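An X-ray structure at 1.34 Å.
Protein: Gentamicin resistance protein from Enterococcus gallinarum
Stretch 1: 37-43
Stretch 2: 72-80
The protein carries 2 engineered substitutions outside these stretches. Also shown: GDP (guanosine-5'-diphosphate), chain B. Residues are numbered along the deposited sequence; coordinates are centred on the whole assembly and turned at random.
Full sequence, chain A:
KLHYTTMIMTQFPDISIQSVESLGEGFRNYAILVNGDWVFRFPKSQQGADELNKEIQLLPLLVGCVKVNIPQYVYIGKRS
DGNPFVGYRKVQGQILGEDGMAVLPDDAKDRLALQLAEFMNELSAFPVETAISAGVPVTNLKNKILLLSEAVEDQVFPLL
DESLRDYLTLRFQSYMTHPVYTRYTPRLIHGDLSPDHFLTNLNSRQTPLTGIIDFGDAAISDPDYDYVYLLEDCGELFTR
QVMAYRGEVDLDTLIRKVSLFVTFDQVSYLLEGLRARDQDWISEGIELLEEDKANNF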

# COMPACT_ATOMS: atom_id res chain seq x y z
N ASP A 37 -15.58 -16.67 -7.53
CA ASP A 37 -14.53 -16.64 -8.54
C ASP A 37 -14.12 -15.24 -8.97
O ASP A 37 -12.96 -15.06 -9.36
N TRP A 38 -15.03 -14.27 -8.97
CA TRP A 38 -14.79 -12.97 -9.59
C TRP A 38 -14.83 -11.89 -8.52
O TRP A 38 -15.81 -11.78 -7.78
N VAL A 39 -13.78 -11.09 -8.47
CA VAL A 39 -13.77 -9.96 -7.59
C VAL A 39 -14.27 -8.74 -8.37
O VAL A 39 -13.73 -8.42 -9.38
N PHE A 40 -15.33 -8.11 -7.90
CA PHE A 40 -15.76 -6.83 -8.44
C PHE A 40 -15.42 -5.74 -7.44
O PHE A 40 -15.75 -5.84 -6.25
N ARG A 41 -14.72 -4.72 -7.93
CA ARG A 41 -14.07 -3.75 -7.06
C ARG A 41 -14.56 -2.36 -7.45
O ARG A 41 -14.37 -1.92 -8.60
N PHE A 42 -15.18 -1.68 -6.49
CA PHE A 42 -15.93 -0.45 -6.72
C PHE A 42 -15.27 0.71 -5.97
O PHE A 42 -15.22 0.68 -4.73
N PRO A 43 -14.80 1.74 -6.67
CA PRO A 43 -14.23 2.90 -5.98
C PRO A 43 -15.21 3.55 -5.02
O PRO A 43 -16.43 3.56 -5.24
N GLN A 72 -6.01 -8.85 -12.97
CA GLN A 72 -6.16 -8.67 -14.40
C GLN A 72 -7.62 -8.36 -14.68
O GLN A 72 -8.48 -9.25 -14.62
N TYR A 73 -7.89 -7.10 -14.99
CA TYR A 73 -9.26 -6.65 -15.13
C TYR A 73 -9.83 -7.17 -16.44
O TYR A 73 -9.43 -6.73 -17.52
N VAL A 74 -10.75 -8.12 -16.35
CA VAL A 74 -11.44 -8.66 -17.52
C VAL A 74 -12.69 -7.86 -17.82
O VAL A 74 -13.05 -7.67 -18.98
N TYR A 75 -13.36 -7.37 -16.78
CA TYR A 75 -14.61 -6.64 -16.90
C TYR A 75 -14.34 -5.20 -16.50
O TYR A 75 -13.81 -4.94 -15.42
N ILE A 76 -14.67 -4.26 -17.39
CA ILE A 76 -14.46 -2.85 -17.13
C ILE A 76 -15.82 -2.18 -17.26
O ILE A 76 -16.38 -2.09 -18.36
N GLY A 77 -16.38 -1.76 -16.12
CA GLY A 77 -17.69 -1.18 -16.07
C GLY A 77 -17.66 0.31 -15.75
O GLY A 77 -16.61 0.91 -15.52
N LYS A 78 -18.85 0.88 -15.71
CA LYS A 78 -19.06 2.29 -15.48
C LYS A 78 -20.28 2.52 -14.61
O LYS A 78 -21.29 1.95 -14.86
N ARG A 79 -20.18 3.36 -13.60
CA ARG A 79 -21.34 3.72 -12.81
C ARG A 79 -22.05 4.90 -13.48
O ARG A 79 -23.23 5.01 -13.45
N SER A 80 -21.26 5.77 -14.07
CA SER A 80 -21.69 6.98 -14.73
C SER A 80 -20.43 7.60 -15.25
O SER A 80 -19.40 7.09 -15.01

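The two stretches touch directly only through side chains, in a small, largely aromatic contact with a water bridge from a side chain to a main-chain carbonyl at one end and no direct hydrogen bond between them. Strand 38-43 and the strand around 73-78 run at 41° to each other with axes no closer than 9.2 Å, too far for backbone pairing, and the nearest CA atoms, those of Phe40 and Tyr75, are 8.5 Å apart. The surface buried, both sides summed, is 331 Å².

Tyr75 is the centre of the packing and has the largest covered area, 75 Å². Its CA-to-CB bond points toward stretch 1, and chi1 of -63° (m) sets its ring against two aromatic residues. Trp38, also directed toward the partner and also m (chi1 -70°, chi2 101°), offers a face to the tyrosine edge: the Trp38 six-membered ring and the Tyr75 ring have centroids 4.9 Å apart and planes at 68°, with Trp38 CZ3 and Tyr75 CE2 at 3.6 Å. This is an edge-to-face pair. Phe40 leaves its backbone sideways, but with chi1 at -79° (m) the end of its ring comes nearer, bringing CZ to 3.9 Å from Tyr75 CD2. Here the planes differ by only 25°, yet the centroids are 5.9 Å apart; the rings are slid past each other and barely overlap. Val74, in the t rotamer and pointing toward stretch 1, adds an aliphatic contact, its CB lying 4.0 Å from Trp38 CZ3.

Arg41 points toward stretch 2 with an extended chain, chi1 to chi3 all t, and it hydrogen-bonds to the nucleotide. NE and NH2 of Arg41 both donate to O1A of GDP, at 2.7 and 3.0 Å, and this oxygen sits at the guanidinium edge, near its plane, as a forked interaction requires; NH1 and NH2 also have partners elsewhere in the structure. Tyr73, m at chi1, starts sideways and reaches in with its ring. Its OH is 3.3 Å from Arg41 NH1, but the angle is too poor for a hydrogen bond, so the pair counts as proximity only.

Toward the C-terminal end of both stretches, Arg79 (chi1 -70°, m; chi2 t; chi3 p) points toward stretch 1. Its NH1 lies 4.2 Å from CD1 of Phe42, whose chi1 is -66° (m), a loose contact oblique to the ring. The polar link is indirect: water 1 accepts from Arg79 NH1 at 2.7 Å and donates to Pro43 O, also at 2.7 Å. Ile76, by contrast, points away and takes no part.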

# COMPACT_ATOMS: atom_id res chain seq x y z
CB ASP A 37 -14.96 -17.41 -9.80
CG ASP A 37 -15.19 -18.87 -9.54
OD1 ASP A 37 -14.72 -19.38 -8.50
OD2 ASP A 37 -15.84 -19.52 -10.38
CB TRP A 38 -15.86 -12.67 -10.63
CG TRP A 38 -15.75 -13.52 -11.85
CD1 TRP A 38 -16.50 -14.62 -12.15
CD2 TRP A 38 -14.83 -13.34 -12.93
NE1 TRP A 38 -16.10 -15.13 -13.36
CE2 TRP A 38 -15.08 -14.37 -13.86
CE3 TRP A 38 -13.82 -12.41 -13.20
CZ2 TRP A 38 -14.36 -14.50 -15.04
CZ3 TRP A 38 -13.10 -12.54 -14.38
CH2 TRP A 38 -13.37 -13.58 -15.28
CB VAL A 39 -12.32 -9.65 -7.07
CG1 VAL A 39 -12.31 -8.38 -6.24
CG2 VAL A 39 -11.73 -10.83 -6.33
CB PHE A 40 -17.24 -6.84 -8.85
CG PHE A 40 -17.46 -7.50 -10.17
CD1 PHE A 40 -17.62 -8.87 -10.25
CD2 PHE A 40 -17.43 -6.75 -11.33
CE1 PHE A 40 -17.80 -9.49 -11.48
CE2 PHE A 40 -17.60 -7.35 -12.56
CZ PHE A 40 -17.77 -8.73 -12.63
CB ARG A 41 -12.55 -3.88 -7.20
CG ARG A 41 -11.75 -3.05 -6.22
CD ARG A 41 -10.30 -3.38 -6.47
NE ARG A 41 -9.27 -2.61 -5.78
CZ ARG A 41 -8.47 -1.73 -6.38
NH1 ARG A 41 -8.67 -1.41 -7.66
NH2 ARG A 41 -7.47 -1.18 -5.72
CB PHE A 42 -17.36 -0.63 -6.22
CG PHE A 42 -18.15 -1.64 -7.00
CD1 PHE A 42 -18.87 -1.26 -8.13
CD2 PHE A 42 -18.19 -2.97 -6.60
CE1 PHE A 42 -19.61 -2.20 -8.84
CE2 PHE A 42 -18.92 -3.90 -7.31
CZ PHE A 42 -19.63 -3.52 -8.43
CB PRO A 43 -13.87 3.85 -7.12
CG PRO A 43 -13.55 2.92 -8.26
CD PRO A 43 -14.56 1.79 -8.13
CB GLN A 72 -5.75 -9.93 -15.14
CG GLN A 72 -4.29 -10.18 -15.05
CD GLN A 72 -3.93 -11.22 -16.05
OE1 GLN A 72 -3.49 -10.91 -17.15
NE2 GLN A 72 -4.22 -12.46 -15.72
CB TYR A 73 -9.30 -5.13 -15.08
CG TYR A 73 -8.73 -4.49 -13.82
CD1 TYR A 73 -8.64 -5.18 -12.60
CD2 TYR A 73 -8.29 -3.18 -13.85
CE1 TYR A 73 -8.14 -4.56 -11.47
CE2 TYR A 73 -7.79 -2.56 -12.73
CZ TYR A 73 -7.72 -3.25 -11.54
OH TYR A 73 -7.22 -2.61 -10.43
CB VAL A 74 -11.77 -10.15 -17.25
CG1 VAL A 74 -12.73 -10.71 -18.30
CG2 VAL A 74 -10.48 -10.96 -17.20
CB TYR A 75 -15.67 -7.27 -16.01
CG TYR A 75 -15.99 -8.68 -16.44
CD1 TYR A 75 -16.65 -8.92 -17.64
CD2 TYR A 75 -15.61 -9.77 -15.67
CE1 TYR A 75 -16.93 -10.21 -18.05
CE2 TYR A 75 -15.89 -11.07 -16.07
CZ TYR A 75 -16.56 -11.28 -17.27
OH TYR A 75 -16.83 -12.56 -17.68
CB ILE A 76 -13.41 -2.22 -18.06
CG1 ILE A 76 -12.06 -2.94 -17.86
CG2 ILE A 76 -13.27 -0.74 -17.76
CD1 ILE A 76 -10.90 -2.31 -18.60
CB LYS A 78 -19.32 2.92 -16.85
CG LYS A 78 -19.13 4.38 -16.96
CD LYS A 78 -18.98 4.74 -18.40
CE LYS A 78 -20.32 4.82 -19.07
NZ LYS A 78 -20.66 3.57 -19.79
CB ARG A 79 -20.97 4.22 -11.44
CG ARG A 79 -20.44 3.16 -10.57
CD ARG A 79 -20.23 3.73 -9.22
NE ARG A 79 -21.44 3.55 -8.53
CZ ARG A 79 -21.56 2.92 -7.40
NH1 ARG A 79 -20.52 2.41 -6.85
NH2 ARG A 79 -22.74 2.79 -6.88
CB SER A 80 -22.43 7.90 -13.77
OG SER A 80 -21.55 8.37 -12.83
PB GDP B . -8.37 -0.36 -1.13
O1B GDP B . -7.70 0.29 -2.31
O2B GDP B . -7.40 -0.70 -0.02
O3B GDP B . -9.59 0.41 -0.67
O3A GDP B . -8.97 -1.75 -1.71
PA GDP B . -8.18 -3.12 -2.08
O1A GDP B . -7.83 -3.16 -3.54
O2A GDP B . -7.01 -3.32 -1.14
O5' GDP B . -9.36 -4.21 -1.84
C5' GDP B . -10.01 -4.26 -0.58
C4' GDP B . -9.81 -5.63 0.03
O4' GDP B . -10.50 -6.59 -0.77
C3' GDP B . -8.37 -6.12 0.05
O3' GDP B . -7.61 -5.57 1.14
C2' GDP B . -8.59 -7.60 0.22
O2' GDP B . -8.97 -7.90 1.57
C1' GDP B . -9.82 -7.83 -0.65
N9 GDP B . -9.41 -8.24 -2.01
C8 GDP B . -9.33 -7.48 -3.12
N7 GDP B . -8.92 -8.24 -4.16
C5 GDP B . -8.74 -9.50 -3.71
C6 GDP B . -8.30 -10.79 -4.26
O6 GDP B . -8.00 -10.90 -5.47
N1 GDP B . -8.26 -11.83 -3.42
C2 GDP B . -8.58 -11.75 -2.11
N2 GDP B . -8.52 -12.85 -1.34
N3 GDP B . -8.98 -10.59 -1.53
C4 GDP B . -9.07 -9.48 -2.29
O HOH W 1 -17.84 2.62 -7.36